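Local coordinates for hypothetical protein PurS (Thermus thermophilus, PDB 2CUW) that is a small alpha/beta protein of the PurS family, with two helices and a three-stranded antiparallel sheet, at residues R3-L8 against V43-F48; L8-K13 against A65-P70; Q20-E25 against V35-V40. One frame throughout, in Å; residues are numbered along the deposited sequence.

Contact 1 (R3-L8 against V43-F48)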
ATOM      1  N   ARG A   3      -0.960 -16.319  13.762  1.00 16.66           N
ATOM      2  CA  ARG A   3      -1.733 -15.433  12.904  1.00 18.20           C
ATOM      3  C   ARG A   3      -0.920 -14.158  12.711  1.00 17.87           C
ATOM      4  O   ARG A   3      -0.409 -13.586  13.676  1.00 19.23           O
ATOM      5  CB  ARG A   3      -3.059 -15.042  13.553  1.00 18.88           C
ATOM      6  CG  ARG A   3      -4.112 -16.119  13.673  1.00 24.16           C
ATOM      7  CD  ARG A   3      -5.465 -15.435  13.910  1.00 26.55           C
ATOM      8  NE  ARG A   3      -5.352 -14.421  14.961  1.00 27.91           N
ATOM      9  CZ  ARG A   3      -6.222 -13.436  15.162  1.00 31.31           C
ATOM     10  NH1 ARG A   3      -7.291 -13.312  14.383  1.00 30.13           N
ATOM     11  NH2 ARG A   3      -6.022 -12.574  16.152  1.00 28.81           N
ATOM     12  N   TYR A   4      -0.808 -13.704  11.473  1.00 15.95           N
ATOM     13  CA  TYR A   4      -0.067 -12.488  11.190  1.00 13.99           C
ATOM     14  C   TYR A   4      -0.947 -11.497  10.441  1.00 13.28           C
ATOM     15  O   TYR A   4      -1.963 -11.865   9.858  1.00 13.45           O
ATOM     16  CB  TYR A   4       1.165 -12.792  10.337  1.00 14.68           C
ATOM     17  CG  TYR A   4       2.148 -13.750  10.975  1.00 15.45           C
ATOM     18  CD1 TYR A   4       3.249 -13.281  11.693  1.00 15.28           C
ATOM     19  CD2 TYR A   4       1.980 -15.127  10.852  1.00 14.82           C
ATOM     20  CE1 TYR A   4       4.162 -14.171  12.270  1.00 16.05           C
ATOM     21  CE2 TYR A   4       2.879 -16.022  11.420  1.00 12.96           C
ATOM     22  CZ  TYR A   4       3.968 -15.545  12.123  1.00 17.02           C
ATOM     23  OH  TYR A   4       4.870 -16.449  12.656  1.00 14.33           O
ATOM     24  N   GLN A   5      -0.554 -10.233  10.485  1.00 14.04           N
ATOM     25  CA  GLN A   5      -1.266  -9.188   9.774  1.00 13.86           C
ATOM     26  C   GLN A   5      -0.239  -8.484   8.919  1.00 12.23           C
ATOM     27  O   GLN A   5       0.770  -7.985   9.422  1.00 13.05           O
ATOM     28  CB  GLN A   5      -1.908  -8.181  10.739  1.00 16.34           C
ATOM     29  CG  GLN A   5      -2.700  -7.092  10.025  1.00 15.88           C
ATOM     30  CD  GLN A   5      -3.294  -6.065  10.971  1.00 17.43           C
ATOM     31  OE1 GLN A   5      -4.064  -6.399  11.862  1.00 19.18           O
ATOM     32  NE2 GLN A   5      -2.937  -4.804  10.773  1.00 17.41           N
ATOM     33  N   ALA A   6      -0.483  -8.466   7.616  1.00 12.14           N
ATOM     34  CA  ALA A   6       0.413  -7.800   6.694  1.00 12.32           C
ATOM     35  C   ALA A   6      -0.251  -6.500   6.276  1.00 13.29           C
ATOM     36  O   ALA A   6      -1.441  -6.482   5.968  1.00 16.22           O
ATOM     37  CB  ALA A   6       0.646  -8.660   5.467  1.00 13.34           C
ATOM     38  N   THR A   7       0.513  -5.416   6.278  1.00 10.97           N
ATOM     39  CA  THR A   7      -0.014  -4.132   5.849  1.00 11.50           C
ATOM     40  C   THR A   7       0.624  -3.893   4.500  1.00 13.01           C
ATOM     41  O   THR A   7       1.796  -3.520   4.415  1.00 13.28           O
ATOM     42  CB  THR A   7       0.380  -2.992   6.804  1.00  8.02           C
ATOM     43  OG1 THR A   7      -0.134  -3.273   8.109  1.00  9.55           O
ATOM     44  CG2 THR A   7      -0.195  -1.673   6.305  1.00  8.51           C
ATOM     45  N   LEU A   8      -0.153  -4.146   3.451  1.00 11.69           N
ATOM     46  CA  LEU A   8       0.300  -3.983   2.081  1.00 12.24           C
ATOM     47  C   LEU A   8      -0.210  -2.692   1.456  1.00 12.96           C
ATOM     48  O   LEU A   8      -1.403  -2.396   1.519  1.00 14.45           O
ATOM     49  CB  LEU A   8      -0.175  -5.167   1.235  1.00 12.75           C
ATOM     50  CG  LEU A   8       0.508  -6.519   1.469  1.00 15.86           C
ATOM     51  CD1 LEU A   8      -0.251  -7.604   0.738  1.00 17.71           C
ATOM     52  CD2 LEU A   8       1.948  -6.455   0.983  1.00 14.42           C
ATOM     53  N   VAL A  43      -4.558   0.464   0.620  1.00 11.14           N
ATOM     54  CA  VAL A  43      -3.888  -0.237   1.700  1.00 12.49           C
ATOM     55  C   VAL A  43      -4.763  -1.431   2.000  1.00 10.62           C
ATOM     56  O   VAL A  43      -5.986  -1.319   2.035  1.00 12.18           O
ATOM     57  CB  VAL A  43      -3.743   0.617   3.010  1.00  9.94           C
ATOM     58  CG1 VAL A  43      -5.060   1.252   3.381  1.00  9.01           C
ATOM     59  CG2 VAL A  43      -3.309  -0.288   4.157  1.00  6.96           C
ATOM     60  N   LEU A  44      -4.132  -2.579   2.178  1.00 10.55           N
ATOM     61  CA  LEU A  44      -4.844  -3.795   2.505  1.00 11.00           C
ATOM     62  C   LEU A  44      -4.256  -4.393   3.767  1.00 11.66           C
ATOM     63  O   LEU A  44      -3.056  -4.660   3.834  1.00 11.54           O
ATOM     64  CB  LEU A  44      -4.744  -4.827   1.377  1.00 13.27           C
ATOM     65  CG  LEU A  44      -5.566  -4.578   0.112  1.00 12.66           C
ATOM     66  CD1 LEU A  44      -4.750  -3.780  -0.866  1.00 14.03           C
ATOM     67  CD2 LEU A  44      -5.973  -5.901  -0.492  1.00 16.88           C
ATOM     68  N   GLU A  45      -5.107  -4.574   4.770  1.00 10.63           N
ATOM     69  CA  GLU A  45      -4.690  -5.177   6.020  1.00 11.45           C
ATOM     70  C   GLU A  45      -5.095  -6.631   5.833  1.00 11.84           C
ATOM     71  O   GLU A  45      -6.280  -6.928   5.737  1.00  9.61           O
ATOM     72  CB  GLU A  45      -5.458  -4.570   7.194  1.00 10.29           C
ATOM     73  CG  GLU A  45      -5.230  -3.071   7.389  1.00 12.79           C
ATOM     74  CD  GLU A  45      -3.799  -2.736   7.805  1.00 13.69           C
ATOM     75  OE1 GLU A  45      -3.019  -3.677   8.047  1.00 13.30           O
ATOM     76  OE2 GLU A  45      -3.461  -1.535   7.892  1.00 11.14           O
ATOM     77  N   ILE A  46      -4.121  -7.529   5.733  1.00 11.44           N
ATOM     78  CA  ILE A  46      -4.456  -8.935   5.548  1.00 13.25           C
ATOM     79  C   ILE A  46      -4.017  -9.794   6.719  1.00 10.78           C
ATOM     80  O   ILE A  46      -2.846  -9.800   7.098  1.00 10.54           O
ATOM     81  CB  ILE A  46      -3.816  -9.534   4.281  1.00 14.73           C
ATOM     82  CG1 ILE A  46      -4.166  -8.693   3.052  1.00 17.19           C
ATOM     83  CG2 ILE A  46      -4.319 -10.963   4.089  1.00 15.34           C
ATOM     84  CD1 ILE A  46      -3.324  -7.448   2.908  1.00 24.74           C
ATOM     85  N   VAL A  47      -4.970 -10.510   7.292  1.00 11.64           N
ATOM     86  CA  VAL A  47      -4.701 -11.398   8.409  1.00 13.86           C
ATOM     87  C   VAL A  47      -4.679 -12.829   7.867  1.00 14.32           C
ATOM     88  O   VAL A  47      -5.600 -13.261   7.168  1.00 15.18           O
ATOM     89  CB  VAL A  47      -5.779 -11.258   9.496  1.00 14.40           C
ATOM     90  CG1 VAL A  47      -5.578 -12.311  10.587  1.00 13.43           C
ATOM     91  CG2 VAL A  47      -5.706  -9.859  10.099  1.00 14.72           C
ATOM     92  N   PHE A  48      -3.615 -13.554   8.184  1.00 14.49           N
ATOM     93  CA  PHE A  48      -3.465 -14.920   7.706  1.00 15.58           C
ATOM     94  C   PHE A  48      -2.531 -15.733   8.600  1.00 15.95           C
ATOM     95  O   PHE A  48      -1.688 -15.177   9.300  1.00 15.32           O
ATOM     96  CB  PHE A  48      -2.912 -14.903   6.277  1.00 13.19           C
ATOM     97  CG  PHE A  48      -1.556 -14.263   6.155  1.00 14.90           C
ATOM     98  CD1 PHE A  48      -0.409 -15.044   6.049  1.00 14.46           C
ATOM     99  CD2 PHE A  48      -1.421 -12.878   6.158  1.00 14.21           C
ATOM    100  CE1 PHE A  48       0.853 -14.461   5.948  1.00 14.01           C
ATOM    101  CE2 PHE A  48      -0.160 -12.278   6.056  1.00 16.32           C
ATOM    102  CZ  PHE A  48       0.981 -13.072   5.950  1.00 14.67           C
TER

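Contact 2 (L8-K13 against A65-P70)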
ATOM      1  N   LEU A   8      -0.153  -4.146   3.451  1.00 11.69           N
ATOM      2  CA  LEU A   8       0.300  -3.983   2.081  1.00 12.24           C
ATOM      3  C   LEU A   8      -0.210  -2.692   1.456  1.00 12.96           C
ATOM      4  O   LEU A   8      -1.403  -2.396   1.519  1.00 14.45           O
ATOM      5  CB  LEU A   8      -0.175  -5.167   1.235  1.00 12.75           C
ATOM      6  CG  LEU A   8       0.508  -6.519   1.469  1.00 15.86           C
ATOM      7  CD1 LEU A   8      -0.251  -7.604   0.738  1.00 17.71           C
ATOM      8  CD2 LEU A   8       1.948  -6.455   0.983  1.00 14.42           C
ATOM      9  N   LEU A   9       0.703  -1.936   0.858  1.00 12.55           N
ATOM     10  CA  LEU A   9       0.368  -0.694   0.176  1.00 13.21           C
ATOM     11  C   LEU A   9       0.513  -0.926  -1.323  1.00 15.13           C
ATOM     12  O   LEU A   9       1.538  -1.431  -1.786  1.00 16.66           O
ATOM     13  CB  LEU A   9       1.327   0.431   0.584  1.00 10.80           C
ATOM     14  CG  LEU A   9       1.384   0.788   2.075  1.00 10.80           C
ATOM     15  CD1 LEU A   9       2.323   1.986   2.269  1.00  9.08           C
ATOM     16  CD2 LEU A   9      -0.032   1.100   2.585  1.00  5.29           C
ATOM     17  N   ILE A  10      -0.515  -0.580  -2.081  1.00 13.75           N
ATOM     18  CA  ILE A  10      -0.446  -0.721  -3.530  1.00 13.18           C
ATOM     19  C   ILE A  10      -0.531   0.696  -4.054  1.00 12.03           C
ATOM     20  O   ILE A  10      -1.588   1.326  -4.009  1.00 12.28           O
ATOM     21  CB  ILE A  10      -1.606  -1.553  -4.068  1.00 12.89           C
ATOM     22  CG1 ILE A  10      -1.605  -2.917  -3.382  1.00 13.96           C
ATOM     23  CG2 ILE A  10      -1.484  -1.688  -5.591  1.00 12.79           C
ATOM     24  CD1 ILE A  10      -2.743  -3.810  -3.808  1.00 21.46           C
ATOM     25  N   GLU A  11       0.594   1.199  -4.544  1.00 12.86           N
ATOM     26  CA  GLU A  11       0.657   2.569  -5.016  1.00 15.77           C
ATOM     27  C   GLU A  11       1.080   2.700  -6.466  1.00 18.25           C
ATOM     28  O   GLU A  11       1.612   1.752  -7.071  1.00 17.80           O
ATOM     29  CB  GLU A  11       1.600   3.363  -4.092  1.00 17.55           C
ATOM     30  CG  GLU A  11       1.292   3.097  -2.607  1.00 18.05           C
ATOM     31  CD  GLU A  11       2.146   3.905  -1.635  1.00 22.64           C
ATOM     32  OE1 GLU A  11       3.383   3.939  -1.803  1.00 26.45           O
ATOM     33  OE2 GLU A  11       1.575   4.493  -0.688  1.00 20.14           O
ATOM     34  N   LEU A  12       0.829   3.881  -7.019  1.00 15.47           N
ATOM     35  CA  LEU A  12       1.170   4.182  -8.397  1.00 17.52           C
ATOM     36  C   LEU A  12       2.668   4.426  -8.577  1.00 20.13           C
ATOM     37  O   LEU A  12       3.298   5.109  -7.767  1.00 17.26           O
ATOM     38  CB  LEU A  12       0.402   5.420  -8.862  1.00 18.22           C
ATOM     39  CG  LEU A  12      -1.123   5.370  -8.725  1.00 20.57           C
ATOM     40  CD1 LEU A  12      -1.722   6.714  -9.116  1.00 18.95           C
ATOM     41  CD2 LEU A  12      -1.674   4.248  -9.601  1.00 21.13           C
ATOM     42  N   LYS A  13       3.234   3.866  -9.642  1.00 18.58           N
ATOM     43  CA  LYS A  13       4.647   4.063  -9.921  1.00 22.92           C
ATOM     44  C   LYS A  13       4.810   5.514 -10.340  1.00 25.91           C
ATOM     45  O   LYS A  13       3.828   6.193 -10.656  1.00 24.39           O
ATOM     46  CB  LYS A  13       5.118   3.164 -11.068  1.00 23.57           C
ATOM     47  CG  LYS A  13       4.978   1.677 -10.814  1.00 23.95           C
ATOM     48  CD  LYS A  13       5.650   0.882 -11.925  1.00 26.93           C
ATOM     49  CE  LYS A  13       5.661  -0.601 -11.603  1.00 30.26           C
ATOM     50  NZ  LYS A  13       6.409  -1.382 -12.622  1.00 31.86           N
ATOM     51  N   ALA A  65       2.356  -8.996  -4.778  1.00 20.61           N
ATOM     52  CA  ALA A  65       2.722  -9.135  -6.182  1.00 24.22           C
ATOM     53  C   ALA A  65       1.492  -9.484  -7.017  1.00 24.78           C
ATOM     54  O   ALA A  65       1.404  -9.137  -8.192  1.00 26.07           O
ATOM     55  CB  ALA A  65       3.785 -10.222  -6.334  1.00 24.57           C
ATOM     56  N   LEU A  66       0.536 -10.160  -6.392  1.00 26.33           N
ATOM     57  CA  LEU A  66      -0.686 -10.571  -7.070  1.00 28.92           C
ATOM     58  C   LEU A  66      -1.668  -9.408  -7.205  1.00 29.76           C
ATOM     59  O   LEU A  66      -2.389  -9.301  -8.195  1.00 30.71           O
ATOM     60  CB  LEU A  66      -1.347 -11.706  -6.284  1.00 30.98           C
ATOM     61  CG  LEU A  66      -2.180 -12.746  -7.035  1.00 32.78           C
ATOM     62  CD1 LEU A  66      -2.849 -13.656  -6.017  1.00 34.53           C
ATOM     63  CD2 LEU A  66      -3.226 -12.072  -7.905  1.00 35.12           C
ATOM     64  N   LEU A  67      -1.680  -8.531  -6.208  1.00 29.32           N
ATOM     65  CA  LEU A  67      -2.591  -7.392  -6.190  1.00 28.71           C
ATOM     66  C   LEU A  67      -2.113  -6.167  -6.970  1.00 28.19           C
ATOM     67  O   LEU A  67      -2.917  -5.325  -7.366  1.00 27.13           O
ATOM     68  CB  LEU A  67      -2.856  -6.995  -4.737  1.00 29.51           C
ATOM     69  CG  LEU A  67      -3.556  -8.048  -3.879  1.00 29.79           C
ATOM     70  CD1 LEU A  67      -3.232  -7.839  -2.407  1.00 31.23           C
ATOM     71  CD2 LEU A  67      -5.046  -7.967  -4.128  1.00 32.28           C
ATOM     72  N   ALA A  68      -0.807  -6.069  -7.188  1.00 26.45           N
ATOM     73  CA  ALA A  68      -0.249  -4.924  -7.893  1.00 27.65           C
ATOM     74  C   ALA A  68      -0.235  -5.049  -9.416  1.00 27.31           C
ATOM     75  O   ALA A  68       0.257  -6.032  -9.965  1.00 28.29           O
ATOM     76  CB  ALA A  68       1.165  -4.654  -7.385  1.00 28.21           C
ATOM     77  N   ASN A  69      -0.783  -4.044 -10.093  1.00 27.63           N
ATOM     78  CA  ASN A  69      -0.799  -4.032 -11.553  1.00 27.05           C
ATOM     79  C   ASN A  69       0.629  -3.736 -12.000  1.00 27.36           C
ATOM     80  O   ASN A  69       1.159  -2.652 -11.755  1.00 26.48           O
ATOM     81  CB  ASN A  69      -1.773  -2.963 -12.070  1.00 25.50           C
ATOM     82  CG  ASN A  69      -1.688  -2.764 -13.573  1.00 27.51           C
ATOM     83  OD1 ASN A  69      -0.878  -1.975 -14.065  1.00 28.82           O
ATOM     84  ND2 ASN A  69      -2.518  -3.489 -14.312  1.00 25.23           N
ATOM     85  N   PRO A  70       1.274  -4.713 -12.657  1.00 29.03           N
ATOM     86  CA  PRO A  70       2.645  -4.671 -13.175  1.00 27.89           C
ATOM     87  C   PRO A  70       3.093  -3.365 -13.831  1.00 27.75           C
ATOM     88  O   PRO A  70       4.201  -2.878 -13.584  1.00 26.83           O
ATOM     89  CB  PRO A  70       2.664  -5.831 -14.168  1.00 29.98           C
ATOM     90  CG  PRO A  70       1.755  -6.812 -13.528  1.00 28.01           C
ATOM     91  CD  PRO A  70       0.599  -5.949 -13.095  1.00 28.78           C
TER

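Contact 3 (Q20-E25 against V35-V40)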
ATOM      1  N   GLN A  20      -6.754  11.300  -8.600  1.00 32.61           N
ATOM      2  CA  GLN A  20      -7.200  11.425  -7.217  1.00 31.78           C
ATOM      3  C   GLN A  20      -6.204  12.270  -6.427  1.00 29.21           C
ATOM      4  O   GLN A  20      -6.588  13.200  -5.723  1.00 27.91           O
ATOM      5  CB  GLN A  20      -7.337  10.042  -6.573  1.00 32.02           C
ATOM      6  CG  GLN A  20      -8.355   9.148  -7.255  1.00 35.92           C
ATOM      7  CD  GLN A  20      -8.551   7.833  -6.533  1.00 37.27           C
ATOM      8  OE1 GLN A  20      -9.025   7.800  -5.396  1.00 39.11           O
ATOM      9  NE2 GLN A  20      -8.183   6.736  -7.188  1.00 40.24           N
ATOM     10  N   GLY A  21      -4.925  11.934  -6.557  1.00 28.85           N
ATOM     11  CA  GLY A  21      -3.884  12.669  -5.864  1.00 28.78           C
ATOM     12  C   GLY A  21      -3.904  14.140  -6.232  1.00 29.06           C
ATOM     13  O   GLY A  21      -3.866  15.002  -5.358  1.00 28.43           O
ATOM     14  N   ARG A  22      -3.959  14.431  -7.528  1.00 29.57           N
ATOM     15  CA  ARG A  22      -4.008  15.815  -7.983  1.00 32.85           C
ATOM     16  C   ARG A  22      -5.209  16.495  -7.349  1.00 32.55           C
ATOM     17  O   ARG A  22      -5.105  17.602  -6.831  1.00 34.06           O
ATOM     18  CB  ARG A  22      -4.134  15.887  -9.505  1.00 34.51           C
ATOM     19  CG  ARG A  22      -2.843  16.226 -10.234  1.00 39.64           C
ATOM     20  CD  ARG A  22      -1.824  15.098 -10.180  1.00 42.72           C
ATOM     21  NE  ARG A  22      -1.320  14.852  -8.832  1.00 45.93           N
ATOM     22  CZ  ARG A  22      -0.408  13.930  -8.535  1.00 47.07           C
ATOM     23  NH1 ARG A  22      -0.003  13.770  -7.283  1.00 45.79           N
ATOM     24  NH2 ARG A  22       0.097  13.167  -9.496  1.00 47.98           N
ATOM     25  N   ALA A  23      -6.349  15.815  -7.377  1.00 32.69           N
ATOM     26  CA  ALA A  23      -7.567  16.367  -6.804  1.00 33.18           C
ATOM     27  C   ALA A  23      -7.370  16.714  -5.332  1.00 33.43           C
ATOM     28  O   ALA A  23      -7.725  17.809  -4.896  1.00 34.31           O
ATOM     29  CB  ALA A  23      -8.712  15.380  -6.961  1.00 32.03           C
ATOM     30  N   VAL A  24      -6.798  15.785  -4.571  1.00 33.14           N
ATOM     31  CA  VAL A  24      -6.569  16.006  -3.148  1.00 31.49           C
ATOM     32  C   VAL A  24      -5.660  17.205  -2.893  1.00 31.45           C
ATOM     33  O   VAL A  24      -5.930  18.016  -2.008  1.00 31.41           O
ATOM     34  CB  VAL A  24      -5.956  14.755  -2.486  1.00 31.70           C
ATOM     35  CG1 VAL A  24      -5.622  15.043  -1.034  1.00 29.36           C
ATOM     36  CG2 VAL A  24      -6.936  13.590  -2.591  1.00 31.22           C
ATOM     37  N   GLU A  25      -4.585  17.317  -3.664  1.00 32.06           N
ATOM     38  CA  GLU A  25      -3.669  18.439  -3.506  1.00 34.52           C
ATOM     39  C   GLU A  25      -4.482  19.716  -3.701  1.00 36.08           C
ATOM     40  O   GLU A  25      -4.466  20.616  -2.861  1.00 35.99           O
ATOM     41  CB  GLU A  25      -2.566  18.383  -4.561  1.00 34.37           C
ATOM     42  CG  GLU A  25      -1.966  17.010  -4.751  1.00 35.17           C
ATOM     43  CD  GLU A  25      -0.959  16.977  -5.871  1.00 35.51           C
ATOM     44  OE1 GLU A  25      -1.147  17.727  -6.853  1.00 36.41           O
ATOM     45  OE2 GLU A  25       0.012  16.198  -5.778  1.00 35.77           O
ATOM     46  N   VAL A  35       0.075  21.659   0.013  1.00 29.28           N
ATOM     47  CA  VAL A  35       1.080  20.608   0.081  1.00 25.97           C
ATOM     48  C   VAL A  35       1.780  20.504  -1.261  1.00 26.17           C
ATOM     49  O   VAL A  35       1.283  20.995  -2.274  1.00 24.46           O
ATOM     50  CB  VAL A  35       0.468  19.240   0.418  1.00 25.36           C
ATOM     51  CG1 VAL A  35      -0.174  19.287   1.793  1.00 22.23           C
ATOM     52  CG2 VAL A  35      -0.537  18.844  -0.652  1.00 22.94           C
ATOM     53  N   GLU A  36       2.938  19.861  -1.265  1.00 24.98           N
ATOM     54  CA  GLU A  36       3.699  19.708  -2.490  1.00 25.11           C
ATOM     55  C   GLU A  36       3.184  18.565  -3.353  1.00 23.20           C
ATOM     56  O   GLU A  36       3.107  18.697  -4.570  1.00 22.37           O
ATOM     57  CB  GLU A  36       5.168  19.481  -2.153  1.00 28.38           C
ATOM     58  CG  GLU A  36       5.757  20.609  -1.332  1.00 33.97           C
ATOM     59  CD  GLU A  36       7.152  20.311  -0.864  1.00 36.61           C
ATOM     60  OE1 GLU A  36       7.991  19.951  -1.714  1.00 40.11           O
ATOM     61  OE2 GLU A  36       7.413  20.442   0.350  1.00 40.45           O
ATOM     62  N   GLU A  37       2.816  17.453  -2.726  1.00 20.30           N
ATOM     63  CA  GLU A  37       2.340  16.306  -3.489  1.00 20.75           C
ATOM     64  C   GLU A  37       1.492  15.321  -2.696  1.00 19.64           C
ATOM     65  O   GLU A  37       1.728  15.086  -1.511  1.00 18.40           O
ATOM     66  CB  GLU A  37       3.540  15.556  -4.084  1.00 22.22           C
ATOM     67  CG  GLU A  37       3.173  14.325  -4.892  1.00 26.60           C
ATOM     68  CD  GLU A  37       4.385  13.535  -5.335  1.00 29.46           C
ATOM     69  OE1 GLU A  37       5.067  12.943  -4.472  1.00 32.00           O
ATOM     70  OE2 GLU A  37       4.656  13.506  -6.552  1.00 31.23           O
ATOM     71  N   VAL A  38       0.505  14.742  -3.369  1.00 20.05           N
ATOM     72  CA  VAL A  38      -0.365  13.745  -2.766  1.00 18.66           C
ATOM     73  C   VAL A  38      -0.448  12.562  -3.731  1.00 19.50           C
ATOM     74  O   VAL A  38      -0.785  12.733  -4.900  1.00 16.67           O
ATOM     75  CB  VAL A  38      -1.798  14.275  -2.535  1.00 22.08           C
ATOM     76  CG1 VAL A  38      -2.690  13.140  -2.018  1.00 19.22           C
ATOM     77  CG2 VAL A  38      -1.781  15.424  -1.522  1.00 20.76           C
ATOM     78  N   ARG A  39      -0.110  11.372  -3.245  1.00 17.34           N
ATOM     79  CA  ARG A  39      -0.184  10.175  -4.067  1.00 17.59           C
ATOM     80  C   ARG A  39      -1.209   9.280  -3.386  1.00 16.09           C
ATOM     81  O   ARG A  39      -1.102   8.994  -2.194  1.00 13.93           O
ATOM     82  CB  ARG A  39       1.182   9.488  -4.157  1.00 19.34           C
ATOM     83  CG  ARG A  39       2.268  10.375  -4.765  1.00 24.24           C
ATOM     84  CD  ARG A  39       3.480   9.579  -5.230  1.00 29.53           C
ATOM     85  NE  ARG A  39       4.090   8.785  -4.166  1.00 34.53           N
ATOM     86  CZ  ARG A  39       4.733   9.291  -3.117  1.00 36.13           C
ATOM     87  NH1 ARG A  39       4.860  10.605  -2.977  1.00 38.88           N
ATOM     88  NH2 ARG A  39       5.251   8.478  -2.206  1.00 36.83           N
ATOM     89  N   VAL A  40      -2.224   8.871  -4.136  1.00 14.73           N
ATOM     90  CA  VAL A  40      -3.278   8.045  -3.583  1.00 13.95           C
ATOM     91  C   VAL A  40      -3.130   6.587  -3.977  1.00 14.17           C
ATOM     92  O   VAL A  40      -3.005   6.263  -5.155  1.00 13.14           O
ATOM     93  CB  VAL A  40      -4.659   8.546  -4.044  1.00 15.66           C
ATOM     94  CG1 VAL A  40      -5.756   7.618  -3.548  1.00 16.14           C
ATOM     95  CG2 VAL A  40      -4.880   9.949  -3.531  1.00 16.41           C
TER

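Contact 1 (R3-L8 against V43-F48)
E45 OE1 takes two donors from segment 3-8: the hydroxyl of T7, with OG1 2.9 Å from E45 OE1 on the syn side and close to the carboxylate plane, and the amide of Q5, whose NE2 makes a weak, strongly bent bond. The glutamate reaches them because its chain folds at CB-CG (chi2 -66°), laying the carboxylate alongside T7, while Q5 stretches out fully to bring its amide up at a steep tilt, 68° between the two planes. V47 CG2 lies against Q5 CG on this same face of the sheet. On the other face, A6 CB meets the rim of the F48 ring at CE2, 3.8 Å away, and Y4 CB stands over one side of that ring; with chi1 at 61°, F48 CG sits between its own backbone N and carbonyl carbon, which carries the ring back over the neighbouring strand. Further along, L8 CD1 touches I46 CD1 at 3.8 Å. Between the two faces runs an antiparallel ladder in which Y4, A6 and L8 each exchange two backbone bonds with F48, I46 and L44; A6 N to I46 O is 2.8 Å. Helix 53-67 packs on the apolar face through A60 against A6 and M63 against F48. The pairing thus gives the sheet two unlike surfaces, a mixed one, where two neutral donors beside V47 would probably stabilise the carboxylate charge, and an apolar one turned to the helix.

Contact 2 (L8-K13 against A65-P70)
Apolar packing joins I10 to L67, where the last turn of helix 53-67 comes down on the sheet. I10 CD1 presses on L67 CB at 3.3 Å, tighter than usual for two carbons, and the two side chains cross at about a right angle. The ethyl arm gets there with CG1 placed anti to the carbonyl carbon (chi1 -57°) and CD1 fully extended beyond it, while the other branch, CG2, faces A68, 4.2 Å from A68 CA and slightly farther from its methyl. L8 CD1 approaches L67 CD1 more loosely, at 4.3 Å. L8 and I10 are alternate residues of the central strand, so both turn the same way, toward the helix that covers this face of the three-stranded antiparallel sheet; L44 of the adjoining strand 42-49 touches I10 and L67 as well. A68 is where the chain leaves helical geometry and starts toward strand 73-82. The polar part lies past the end of the strand: the extended chain of K13 carries NZ to P70 O at 2.8 Å, nearly in line with the carbonyl bond (C=O...N 167°). Backbone bonding of K13 with M72 ties the lysine to the same connection, in which N69 OD1 accepts from M72 N.

Contact 3 (Q20-E25 against V35-V40)
Q20 begins the contact by laying its CB against V40 CG2, 3.9 Å apart, while its amide end lies beside V40 CG1; the two side chains cross at about a right angle. G21, lacking a side chain, lets the segment 35-40 come close: G21 CA lies 3.2 Å from V38 O in a CA-H...O contact, and V40 CG2 rests on the glycine backbone. R22 starts out away from that segment, but bends at chi2 and chi3 to return its guanidinium, where NH1 makes a salt bridge with E25 OE2 at 2.9 Å, from well above the carboxylate plane. V24 packs on V38, its CG1 3.6 Å from V38 CG1, with V40 CG2 looser against V24 CG2. E25 lies alongside V38, and its OE2 accepts V38 N at 2.9 Å through its anti lone pair, at an N-H...O angle of 156°. That oxygen is therefore shared by a backbone amide and an arginine, whose positive charge would favour the ionised carboxylate. Beyond the segments, D18 receives G21 N and V40 N on its two oxygens, and L28 continues the apolar strip along V35 and V38. The arrangement is that of an extended segment returning alongside a helix, here helix 19-30, within the helix-containing connection between the antiparallel neighbours 3-12 and 42-49.

Overall arrangement
Contacts 1 and 2 share L8 and strand 3-12, the middle strand of the sheet, and their centres lie about 14 Å apart. They meet directly at L44, whose CD1 is 3.6 Å from I10 CD1 and whose CD2 is 3.9 Å from L67 CD1, so the helix-facing side chains of the two contacts are in direct touch there. Contact 3 stands apart: its centre is about 26 Å from that of contact 1, on the opposite side of the chain's centre, and about 18 Å from that of contact 2, which it touches through L12 CG and V40 O at 4.1 Å. In sequence it is nested within the loops closed by both other contacts.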